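Local coordinates for erythrocyte membrane protein 1 (Plasmodium falciparum, PDB 2XU0), which probably binds host cell surface receptors, this piece being the N-terminal segment and first Duffy-binding-like domain of a parasite adhesin linked to rosetting, at residues D116-N121 with D207-N212; G127-P132 with P310-W315; A109-N114 with A131-R136; G200-G205 with K216-L221. The protein carries 10 engineered substitutions. All coordinates share one frame; numbering follows the deposited sequence. Where two conformers were deposited one is given.

Interaction 1 of 4, residues D116-N121 with D207-N212; sequences DKIRGN and DMFLPN. With MG (magnesium ion), chain C.
Arg119 turns CG back beside its own backbone N (chi1 -41°) and then runs extended as far as NE; the guanidinium beyond lies against the backbone of Asp207-Leu210. Leu210 sets CG anti to its backbone N (chi1 -176°), and from there its CD1 comes 3.8 Å from Arg119 NH2, the two side chains crossing at about a right angle. Arg119 NH1 gives a weak, bent hydrogen bond to Phe209 O at 2.6 Å, and the same nitrogen forms a long salt bridge with Asp207 OD2 (3.6 Å). Leu210 CA lies over one face of the guanidinium, and NH2 has a second salt bridge with Asp215. Asp207 OD2 in turn accepts Phe209 N (2.9 Å) in an Asx turn, while its OD1 is taken by Gln311 and Arg135. Beside this polar cluster the two loops pair through a single beta bridge, Ile118 with Phe209. Leu210 N donates to Lys117 O at 2.6 Å, and Arg119 N to Met208 O at 2.9 Å. Just beyond, the type II turn Ile118-Asn121 directs Ile118 O and Asn121 O at the magnesium ion, 2.4 Å from each; Ser115 O and three waters complete its six ligands. The paired loops lie among three helices: 311-338 meets Met208 through Phe312 and Trp315, 133-136 packs on Phe209, and 186-204 touches Asp207.

Interaction 2 of 4, residues G127-P132 with P310-W315; sequences GAACAP and PQFLRW. Engineered in segment 127-132: Ala128 (natural residue Thr). With PRO (proline), chain B.
Trp315 lays one face of its indole against Ala131 and Pro132, paired CH-pi contacts that join the loop 127-132 to the start of helix 311-338 in the Duffy-binding-like fold. Pro132 CD sits almost squarely over the five-membered ring of Trp315, 3.5 Å from its centroid and 4° off the normal. On the same face Ala131 CA stands 3.8 Å from the centroid of the six-membered ring, with Ala131 CB near CZ3 and CH2. The opposite face carries Gln311 CG, one helical turn back, so the indole is clamped between the loop and its own helix; NE1 is hydrogen-bonded to Asp198 OD1, which should further restrict its rotation. Phe312 points CG anti to its backbone N (chi1 164°), and Ala129 CB meets the rim of its ring near the ring plane, 3.9 Å from Phe312 CD1. No direct hydrogen bond crosses this buried contact. A water instead bridges the two backbones, donating to Cys130 O at 2.8 Å and to Trp315 O at 2.6 Å. Preceding the engineered Ala128, Gly127 N donates to the carboxylate O of the bound proline at 2.8 Å, with 160° at the hydrogen.

Interaction 3 of 4, residues A109-N114 with A131-R136; sequences AEAYCN and APPRRR
Arg136 points CB toward the loop 109-114 from helix 133-136, with CG anti to its carbonyl carbon (chi1 -72°). The first of its atoms to make close contact is Arg136 CD, 3.5 Å from Glu110 O. The chain bends at chi3, and beyond the bend Arg136 NE and CZ pass Tyr112 CB, which sits over one guanidinium face, 3.6 Å from NE. At the tip Arg136 NH1 donates a hydrogen bond to Glu110 O at 3.1 Å; the oxygen lies near the guanidinium plane, although the donor stands well above the plane of the carbonyl. NH2 comes within 4.0 Å of Tyr112 CD1, the ring and guanidinium planes inclined at 64°, and is hydrogen-bonded to a glycerol that probably came from the crystallisation liquor. Nearer the start of the helix, Ala109 CB packs on Pro133 CB at 3.7 Å. Tyr112 keeps its hydroxyl for Lys117 N, while its backbone pairs with Ala131: Tyr112 N donates to Ala131 O at 2.9 Å, and Ala131 N to Tyr112 O at 2.8 Å. This is an isolated, hydrogen-bonded antiparallel bridge beside the Cys113-Cys130 disulfide, where Pro132 holds the N-cap position of a short helix in the Duffy-binding-like domain.

Interaction 4 of 4, residues G200-G205 with K216-L221; sequences GDIVRG and KVQKGL
Gln218 holds its carboxamide edge-on to Ile202, with Ile202 O lying in the plane of the amide, next to NE2, and Ile202 O is itself approached from both faces of its own carbonyl plane. From one face Gln218 NE2 donates at 2.9 Å in a nearly straight bond (175°); from the opposite face Gly205 N donates to Ile202 O at 3.1 Å. The second of these belongs to the Schellman motif that ends helix 186-204, with Gly205 in the positive-phi position. The bend at chi2 of Gln218 (-53°) carries CD back toward that helix end, and Gln218 OE1 then rests 3.5 Å from Gly205 CA. A second flat group, the guanidinium of Arg204, takes no part in the contact: Asp201 N lies in its plane at one edge, Asp201 OD1 makes a salt bridge with NH2, and Trp257 and Tyr308 make cation-pi contacts with it. Apolar side chains fill in beside the amide. Ile202 CG2 presses on Val217 CG1 at 3.5 Å and lies 4.1 Å from Leu221 CD1, which also abuts Ile202 O. The short helical segments 200-204 and 216-221 approach to 10.0 Å between axes, inclined at 54°. Arg253 of helix 249-268 donates both to Gln218 OE1 and to Val203 O, consistent with the assigned orientation of the amide, OE1 accepting and NE2 donating. Carbonyls of the last turn, at the partly negative C-terminus of a helix, thus receive N-H groups from two neighbouring side chains, which probably offsets the cost of burying them.

Asp207 and Gln311 link several of the contacts. Gln311 NE2 reaches Asp207 OD1 at 2.8 Å, linking interaction 2 to interaction 1, and Arg135 NE of interaction 3 meets the same oxygen at 2.8 Å. Interaction 4 joins interaction 1 through Asp207 N and Asp201 O, 3.0 Å apart, and interaction 2 through the salt bridge of Arg314 NH1 with Asp201 OD2 (2.8 Å). Interactions 2 and 3 share Ala131 and Pro132 and are joined by the Cys113-Cys130 disulfide. The magnesium belongs to interaction 1, about 7 Å from the side chain of Tyr112. The side chain of Ile118 is about 12 Å from the bound proline, which lies at the end of interaction 2.

Interaction 1 of 4, residues D116-N121 with D207-N212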
# COMPACT_ATOMS: atom_id res chain seq x y z
N ASP A 116 4.66 -19.38 -0.20
CA ASP A 116 3.45 -20.16 0.10
C ASP A 116 2.14 -19.33 0.13
O ASP A 116 1.11 -19.79 -0.39
CB ASP A 116 3.61 -21.01 1.38
CG ASP A 116 4.87 -21.87 1.47
OD1 ASP A 116 5.37 -22.31 0.40
OD2 ASP A 116 5.36 -22.10 2.60
N LYS A 117 2.22 -18.10 0.66
CA LYS A 117 1.04 -17.22 0.78
C LYS A 117 0.84 -16.23 -0.41
O LYS A 117 -0.07 -15.39 -0.36
CB LYS A 117 1.04 -16.50 2.14
CG LYS A 117 1.09 -17.42 3.35
CD LYS A 117 0.61 -16.69 4.60
CE LYS A 117 0.39 -17.63 5.77
NZ LYS A 117 1.65 -17.86 6.53
N ILE A 118 1.67 -16.32 -1.46
CA ILE A 118 1.50 -15.42 -2.60
C ILE A 118 1.51 -16.19 -3.88
O ILE A 118 2.53 -16.81 -4.20
CB ILE A 118 2.48 -14.18 -2.63
CG1 ILE A 118 2.09 -13.16 -1.52
CG2 ILE A 118 2.46 -13.46 -4.03
CD1 ILE A 118 3.01 -12.09 -1.28
N ARG A 119 0.41 -16.08 -4.65
CA ARG A 119 0.25 -16.71 -5.97
C ARG A 119 1.21 -16.03 -6.93
O ARG A 119 1.25 -14.81 -7.00
CB ARG A 119 -1.20 -16.56 -6.50
CG ARG A 119 -2.30 -16.76 -5.45
CD ARG A 119 -3.69 -16.34 -5.95
NE ARG A 119 -4.74 -16.88 -5.09
CZ ARG A 119 -5.26 -16.24 -4.05
NH1 ARG A 119 -4.85 -15.02 -3.75
NH2 ARG A 119 -6.20 -16.81 -3.32
N GLY A 120 2.02 -16.82 -7.62
CA GLY A 120 3.02 -16.25 -8.51
C GLY A 120 4.38 -16.17 -7.85
O GLY A 120 5.39 -16.12 -8.54
N ASN A 121 4.44 -16.12 -6.49
CA ASN A 121 5.75 -16.16 -5.84
C ASN A 121 6.12 -17.65 -5.73
O ASN A 121 5.26 -18.47 -5.38
CB ASN A 121 5.76 -15.50 -4.46
CG ASN A 121 5.79 -13.99 -4.44
OD1 ASN A 121 5.65 -13.30 -5.47
ND2 ASN A 121 5.83 -13.44 -3.24
N ASP A 207 -6.71 -11.01 -6.63
CA ASP A 207 -5.84 -10.86 -5.48
C ASP A 207 -4.81 -11.99 -5.38
O ASP A 207 -5.15 -13.15 -5.62
CB ASP A 207 -6.70 -10.72 -4.21
CG ASP A 207 -5.87 -10.72 -2.96
OD1 ASP A 207 -5.31 -9.64 -2.62
OD2 ASP A 207 -5.64 -11.81 -2.42
N MET A 208 -3.56 -11.64 -5.07
CA MET A 208 -2.41 -12.58 -5.02
C MET A 208 -2.19 -13.21 -3.64
O MET A 208 -1.37 -14.12 -3.51
CB MET A 208 -1.11 -11.83 -5.38
CG MET A 208 -0.94 -11.47 -6.83
SD MET A 208 0.66 -10.61 -7.00
CE MET A 208 0.19 -8.98 -6.75
N PHE A 209 -2.84 -12.69 -2.59
CA PHE A 209 -2.58 -13.22 -1.25
C PHE A 209 -3.36 -14.48 -0.92
O PHE A 209 -4.56 -14.56 -1.16
CB PHE A 209 -2.69 -12.13 -0.17
CG PHE A 209 -2.19 -12.50 1.21
CD1 PHE A 209 -0.84 -12.70 1.45
CD2 PHE A 209 -3.07 -12.54 2.30
CE1 PHE A 209 -0.37 -13.00 2.74
CE2 PHE A 209 -2.61 -12.88 3.57
CZ PHE A 209 -1.26 -13.11 3.78
N LEU A 210 -2.66 -15.49 -0.43
CA LEU A 210 -3.27 -16.75 -0.06
C LEU A 210 -3.16 -16.87 1.46
O LEU A 210 -2.10 -17.25 1.96
CB LEU A 210 -2.54 -17.89 -0.78
CG LEU A 210 -3.12 -19.27 -0.57
CD1 LEU A 210 -4.56 -19.32 -1.04
CD2 LEU A 210 -2.26 -20.31 -1.26
N PRO A 211 -4.21 -16.45 2.23
CA PRO A 211 -4.11 -16.46 3.71
C PRO A 211 -3.68 -17.79 4.31
O PRO A 211 -2.87 -17.82 5.24
CB PRO A 211 -5.51 -16.04 4.17
CG PRO A 211 -6.12 -15.37 3.01
CD PRO A 211 -5.53 -15.96 1.78
N ASN A 212 -4.18 -18.90 3.75
CA ASN A 212 -3.87 -20.29 4.15
C ASN A 212 -4.31 -21.24 3.02
O ASN A 212 -5.06 -20.83 2.12
CB ASN A 212 -4.56 -20.64 5.48
CG ASN A 212 -6.03 -20.35 5.51
OD1 ASN A 212 -6.78 -20.75 4.62
ND2 ASN A 212 -6.46 -19.60 6.51
MG MG C . 3.23 -19.12 -4.39
O HOH W 1 -1.06 -20.32 2.10
O HOH W 2 1.08 -19.71 -3.35
O HOH W 3 -7.26 -13.82 -2.94
O HOH W 4 2.19 -19.50 -6.52
O HOH W 5 4.04 -21.41 -4.16

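Interaction 2 of 4, residues G127-P132 with P310-W315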
# COMPACT_ATOMS: atom_id res chain seq x y z
N GLY A 127 12.64 -12.90 -7.69
CA GLY A 127 11.61 -11.89 -7.96
C GLY A 127 10.34 -12.22 -7.22
O GLY A 127 9.85 -13.35 -7.29
N ALA A 128 9.80 -11.24 -6.46
CA ALA A 128 8.62 -11.50 -5.62
C ALA A 128 7.77 -10.29 -5.34
O ALA A 128 8.28 -9.18 -5.21
CB ALA A 128 9.06 -12.12 -4.30
N ALA A 129 6.46 -10.50 -5.21
CA ALA A 129 5.53 -9.43 -4.81
C ALA A 129 5.51 -9.46 -3.25
O ALA A 129 5.75 -10.53 -2.66
CB ALA A 129 4.15 -9.71 -5.36
N CYS A 130 5.34 -8.29 -2.60
CA CYS A 130 5.32 -8.17 -1.12
C CYS A 130 3.96 -7.76 -0.67
O CYS A 130 3.57 -6.62 -0.90
CB CYS A 130 6.40 -7.22 -0.60
SG CYS A 130 8.10 -7.84 -0.79
N ALA A 131 3.24 -8.65 -0.01
CA ALA A 131 1.92 -8.32 0.54
C ALA A 131 2.15 -7.40 1.74
O ALA A 131 2.92 -7.78 2.62
CB ALA A 131 1.15 -9.57 0.96
N PRO A 132 1.62 -6.15 1.71
CA PRO A 132 1.85 -5.23 2.83
C PRO A 132 1.08 -5.66 4.08
O PRO A 132 0.06 -6.34 3.96
CB PRO A 132 1.37 -3.88 2.30
CG PRO A 132 0.40 -4.20 1.27
CD PRO A 132 0.69 -5.57 0.73
N PRO A 310 -2.75 -2.61 -11.46
CA PRO A 310 -2.27 -3.94 -11.05
C PRO A 310 -1.81 -3.95 -9.60
O PRO A 310 -1.10 -3.06 -9.14
CB PRO A 310 -1.10 -4.22 -12.03
CG PRO A 310 -1.44 -3.42 -13.25
CD PRO A 310 -2.13 -2.18 -12.73
N GLN A 311 -2.23 -4.99 -8.89
CA GLN A 311 -1.97 -5.19 -7.46
C GLN A 311 -0.49 -5.10 -7.05
O GLN A 311 -0.17 -4.45 -6.05
CB GLN A 311 -2.63 -6.48 -6.96
CG GLN A 311 -2.50 -6.70 -5.45
CD GLN A 311 -3.33 -7.83 -4.97
OE1 GLN A 311 -3.11 -8.99 -5.33
NE2 GLN A 311 -4.24 -7.52 -4.05
N PHE A 312 0.40 -5.75 -7.83
CA PHE A 312 1.84 -5.72 -7.57
C PHE A 312 2.36 -4.26 -7.54
O PHE A 312 3.16 -3.91 -6.70
CB PHE A 312 2.62 -6.57 -8.63
CG PHE A 312 4.10 -6.23 -8.61
CD1 PHE A 312 4.90 -6.62 -7.54
CD2 PHE A 312 4.65 -5.41 -9.59
CE1 PHE A 312 6.22 -6.16 -7.44
CE2 PHE A 312 5.98 -4.99 -9.50
CZ PHE A 312 6.76 -5.38 -8.43
N LEU A 313 1.92 -3.43 -8.50
CA LEU A 313 2.34 -2.02 -8.57
C LEU A 313 1.83 -1.22 -7.35
O LEU A 313 2.55 -0.37 -6.81
CB LEU A 313 1.86 -1.37 -9.90
CG LEU A 313 2.47 -1.99 -11.16
CD1 LEU A 313 1.87 -1.39 -12.41
CD2 LEU A 313 4.03 -1.91 -11.14
N ARG A 314 0.60 -1.49 -6.93
CA ARG A 314 0.00 -0.86 -5.74
C ARG A 314 0.78 -1.28 -4.51
O ARG A 314 1.07 -0.44 -3.69
CB ARG A 314 -1.44 -1.34 -5.55
CG ARG A 314 -2.39 -0.91 -6.65
CD ARG A 314 -3.82 -1.10 -6.21
NE ARG A 314 -4.09 -2.35 -5.46
CZ ARG A 314 -4.80 -3.36 -5.93
NH1 ARG A 314 -5.21 -3.38 -7.18
NH2 ARG A 314 -5.04 -4.41 -5.16
N TRP A 315 1.13 -2.57 -4.38
CA TRP A 315 1.86 -3.05 -3.21
C TRP A 315 3.27 -2.51 -3.11
O TRP A 315 3.72 -2.23 -2.01
CB TRP A 315 1.89 -4.58 -3.14
CG TRP A 315 0.56 -5.25 -2.87
CD1 TRP A 315 -0.62 -4.65 -2.49
CD2 TRP A 315 0.35 -6.67 -2.75
NE1 TRP A 315 -1.58 -5.62 -2.24
CE2 TRP A 315 -1.00 -6.86 -2.36
CE3 TRP A 315 1.17 -7.79 -2.94
CZ2 TRP A 315 -1.56 -8.15 -2.20
CZ3 TRP A 315 0.61 -9.07 -2.82
CH2 TRP A 315 -0.74 -9.24 -2.46
N PRO B . 13.76 -14.49 -12.83
CA PRO B . 14.88 -14.52 -11.87
C PRO B . 14.38 -14.53 -10.43
O PRO B . 13.27 -13.99 -10.17
CB PRO B . 15.67 -13.23 -12.19
CG PRO B . 14.70 -12.33 -12.93
CD PRO B . 13.77 -13.26 -13.66
OXT PRO B . 15.12 -15.04 -9.55
O HOH W 6 3.92 -3.98 -0.04

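Interaction 3 of 4, residues A109-N114 with A131-R136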
# COMPACT_ATOMS: atom_id res chain seq x y z
N ALA A 109 5.55 -3.97 11.89
CA ALA A 109 4.61 -4.82 11.17
C ALA A 109 5.38 -5.25 9.89
O ALA A 109 6.03 -4.45 9.22
CB ALA A 109 3.36 -4.05 10.81
N GLU A 110 5.40 -6.54 9.64
CA GLU A 110 6.20 -7.10 8.56
C GLU A 110 5.43 -7.26 7.26
O GLU A 110 4.29 -7.68 7.29
CB GLU A 110 6.81 -8.48 8.97
CG GLU A 110 6.90 -8.78 10.47
CD GLU A 110 5.65 -9.34 11.13
OE1 GLU A 110 5.58 -10.58 11.32
OE2 GLU A 110 4.76 -8.54 11.50
N ALA A 111 6.10 -7.04 6.13
CA ALA A 111 5.48 -7.37 4.84
C ALA A 111 5.76 -8.88 4.61
O ALA A 111 6.73 -9.42 5.16
CB ALA A 111 6.14 -6.57 3.72
N TYR A 112 4.91 -9.55 3.82
CA TYR A 112 5.11 -10.96 3.46
C TYR A 112 5.57 -11.01 1.98
O TYR A 112 4.78 -10.66 1.11
CB TYR A 112 3.84 -11.78 3.68
CG TYR A 112 4.02 -13.24 3.31
CD1 TYR A 112 4.37 -14.18 4.28
CD2 TYR A 112 3.91 -13.66 1.99
CE1 TYR A 112 4.58 -15.52 3.93
CE2 TYR A 112 4.14 -14.99 1.63
CZ TYR A 112 4.45 -15.92 2.61
OH TYR A 112 4.62 -17.23 2.23
N CYS A 113 6.82 -11.47 1.72
CA CYS A 113 7.45 -11.57 0.39
C CYS A 113 7.82 -13.02 0.01
O CYS A 113 8.46 -13.23 -1.01
CB CYS A 113 8.68 -10.66 0.31
SG CYS A 113 8.41 -8.97 0.89
N ASN A 114 7.43 -14.01 0.81
CA ASN A 114 7.74 -15.43 0.52
C ASN A 114 6.73 -16.07 -0.46
O ASN A 114 5.83 -15.39 -0.95
CB ASN A 114 7.93 -16.25 1.81
CG ASN A 114 9.06 -15.77 2.71
OD1 ASN A 114 10.09 -15.24 2.27
ND2 ASN A 114 8.88 -15.95 4.02
N ALA A 131 3.24 -8.65 -0.01
CA ALA A 131 1.92 -8.32 0.54
C ALA A 131 2.15 -7.40 1.74
O ALA A 131 2.92 -7.78 2.62
CB ALA A 131 1.15 -9.57 0.96
N PRO A 132 1.62 -6.15 1.71
CA PRO A 132 1.85 -5.23 2.83
C PRO A 132 1.08 -5.66 4.08
O PRO A 132 0.06 -6.34 3.96
CB PRO A 132 1.37 -3.88 2.30
CG PRO A 132 0.40 -4.20 1.27
CD PRO A 132 0.69 -5.57 0.73
N PRO A 133 1.54 -5.29 5.28
CA PRO A 133 0.78 -5.66 6.51
C PRO A 133 -0.69 -5.22 6.50
O PRO A 133 -1.53 -5.97 7.00
CB PRO A 133 1.61 -5.04 7.66
CG PRO A 133 2.53 -4.11 7.03
CD PRO A 133 2.76 -4.52 5.61
N ARG A 134 -1.03 -4.09 5.79
CA ARG A 134 -2.42 -3.66 5.65
C ARG A 134 -3.21 -4.77 4.93
O ARG A 134 -4.33 -5.05 5.32
CB ARG A 134 -2.53 -2.29 4.93
CG ARG A 134 -3.95 -1.69 4.84
CD ARG A 134 -4.16 -0.77 3.63
NE ARG A 134 -3.39 -1.23 2.47
CZ ARG A 134 -3.77 -2.19 1.64
NH1 ARG A 134 -4.97 -2.74 1.75
NH2 ARG A 134 -2.96 -2.60 0.68
N ARG A 135 -2.61 -5.43 3.92
CA ARG A 135 -3.30 -6.51 3.20
C ARG A 135 -3.37 -7.77 4.03
O ARG A 135 -4.41 -8.40 4.04
CB ARG A 135 -2.64 -6.81 1.80
CG ARG A 135 -3.12 -8.11 1.11
CD ARG A 135 -4.56 -8.00 0.61
NE ARG A 135 -5.11 -9.29 0.16
CZ ARG A 135 -5.72 -10.19 0.93
NH1 ARG A 135 -5.86 -9.97 2.23
NH2 ARG A 135 -6.22 -11.30 0.41
N ARG A 136 -2.24 -8.20 4.59
CA ARG A 136 -2.13 -9.44 5.37
C ARG A 136 -3.27 -9.63 6.38
O ARG A 136 -3.86 -10.71 6.48
CB ARG A 136 -0.78 -9.47 6.11
CG ARG A 136 0.44 -9.70 5.23
CD ARG A 136 1.68 -9.75 6.08
NE ARG A 136 1.84 -11.10 6.64
CZ ARG A 136 2.93 -11.52 7.26
NH1 ARG A 136 3.97 -10.71 7.44
NH2 ARG A 136 3.00 -12.77 7.71

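Interaction 4 of 4, residues G200-G205 with K216-L221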
# COMPACT_ATOMS: atom_id res chain seq x y z
N GLY A 200 -11.54 -5.08 -4.15
CA GLY A 200 -11.91 -5.27 -5.56
C GLY A 200 -11.17 -6.44 -6.17
O GLY A 200 -11.78 -7.24 -6.89
N ASP A 201 -9.86 -6.59 -5.85
CA ASP A 201 -9.11 -7.75 -6.36
C ASP A 201 -9.55 -9.07 -5.74
O ASP A 201 -9.56 -10.07 -6.44
CB ASP A 201 -7.58 -7.54 -6.34
CG ASP A 201 -7.12 -6.59 -7.43
OD1 ASP A 201 -7.93 -6.30 -8.35
OD2 ASP A 201 -6.01 -6.05 -7.32
N ILE A 202 -9.99 -9.05 -4.46
CA ILE A 202 -10.49 -10.26 -3.79
C ILE A 202 -11.81 -10.66 -4.45
O ILE A 202 -11.97 -11.80 -4.87
CB ILE A 202 -10.63 -10.06 -2.24
CG1 ILE A 202 -9.25 -9.85 -1.55
CG2 ILE A 202 -11.37 -11.25 -1.62
CD1 ILE A 202 -9.31 -9.15 -0.16
N VAL A 203 -12.73 -9.69 -4.58
CA VAL A 203 -14.02 -9.88 -5.21
C VAL A 203 -13.84 -10.43 -6.62
O VAL A 203 -14.53 -11.38 -6.98
CB VAL A 203 -14.87 -8.57 -5.19
CG1 VAL A 203 -16.07 -8.66 -6.13
CG2 VAL A 203 -15.33 -8.24 -3.77
N ARG A 204 -12.92 -9.87 -7.39
CA ARG A 204 -12.68 -10.28 -8.80
C ARG A 204 -11.86 -11.55 -8.98
O ARG A 204 -11.77 -12.06 -10.09
CB ARG A 204 -12.10 -9.11 -9.62
CG ARG A 204 -13.11 -7.96 -9.86
CD ARG A 204 -12.51 -6.70 -10.44
NE ARG A 204 -11.50 -6.10 -9.56
CZ ARG A 204 -10.91 -4.92 -9.76
NH1 ARG A 204 -11.25 -4.16 -10.80
NH2 ARG A 204 -9.98 -4.49 -8.92
N GLY A 205 -11.25 -12.04 -7.91
CA GLY A 205 -10.40 -13.22 -7.97
C GLY A 205 -9.03 -12.96 -8.58
O GLY A 205 -8.38 -13.90 -9.05
N LYS A 216 -10.77 -20.17 1.55
CA LYS A 216 -12.22 -20.09 1.82
C LYS A 216 -12.93 -18.91 1.19
O LYS A 216 -14.01 -19.10 0.64
CB LYS A 216 -12.52 -20.20 3.33
CG LYS A 216 -12.49 -21.68 3.76
CD LYS A 216 -12.65 -21.90 5.25
CE LYS A 216 -12.54 -23.37 5.60
NZ LYS A 216 -12.77 -23.61 7.05
N VAL A 217 -12.31 -17.70 1.26
CA VAL A 217 -12.93 -16.50 0.66
C VAL A 217 -13.16 -16.73 -0.81
O VAL A 217 -14.28 -16.56 -1.26
CB VAL A 217 -12.11 -15.18 0.91
CG1 VAL A 217 -12.70 -14.02 0.11
CG2 VAL A 217 -12.07 -14.83 2.39
N GLN A 218 -12.13 -17.20 -1.54
CA GLN A 218 -12.22 -17.46 -2.99
C GLN A 218 -13.18 -18.56 -3.36
O GLN A 218 -13.94 -18.42 -4.34
CB GLN A 218 -10.84 -17.69 -3.61
CG GLN A 218 -10.01 -16.42 -3.68
CD GLN A 218 -10.73 -15.26 -4.36
OE1 GLN A 218 -11.33 -15.39 -5.43
NE2 GLN A 218 -10.64 -14.10 -3.78
N LYS A 219 -13.16 -19.65 -2.59
CA LYS A 219 -14.05 -20.79 -2.84
C LYS A 219 -15.51 -20.40 -2.63
O LYS A 219 -16.35 -20.77 -3.45
CB LYS A 219 -13.63 -22.00 -2.00
CG LYS A 219 -12.27 -22.49 -2.48
CD LYS A 219 -11.76 -23.76 -1.84
CE LYS A 219 -10.31 -23.96 -2.21
NZ LYS A 219 -10.12 -24.37 -3.63
N GLY A 220 -15.78 -19.57 -1.60
CA GLY A 220 -17.11 -19.04 -1.34
C GLY A 220 -17.58 -18.15 -2.46
O GLY A 220 -18.70 -18.31 -2.96
N LEU A 221 -16.68 -17.26 -2.94
CA LEU A 221 -16.96 -16.34 -4.04
C LEU A 221 -17.26 -17.05 -5.34
O LEU A 221 -18.19 -16.67 -6.02
CB LEU A 221 -15.83 -15.30 -4.22
CG LEU A 221 -15.82 -14.17 -3.21
CD1 LEU A 221 -14.48 -13.46 -3.21
CD2 LEU A 221 -16.94 -13.19 -3.48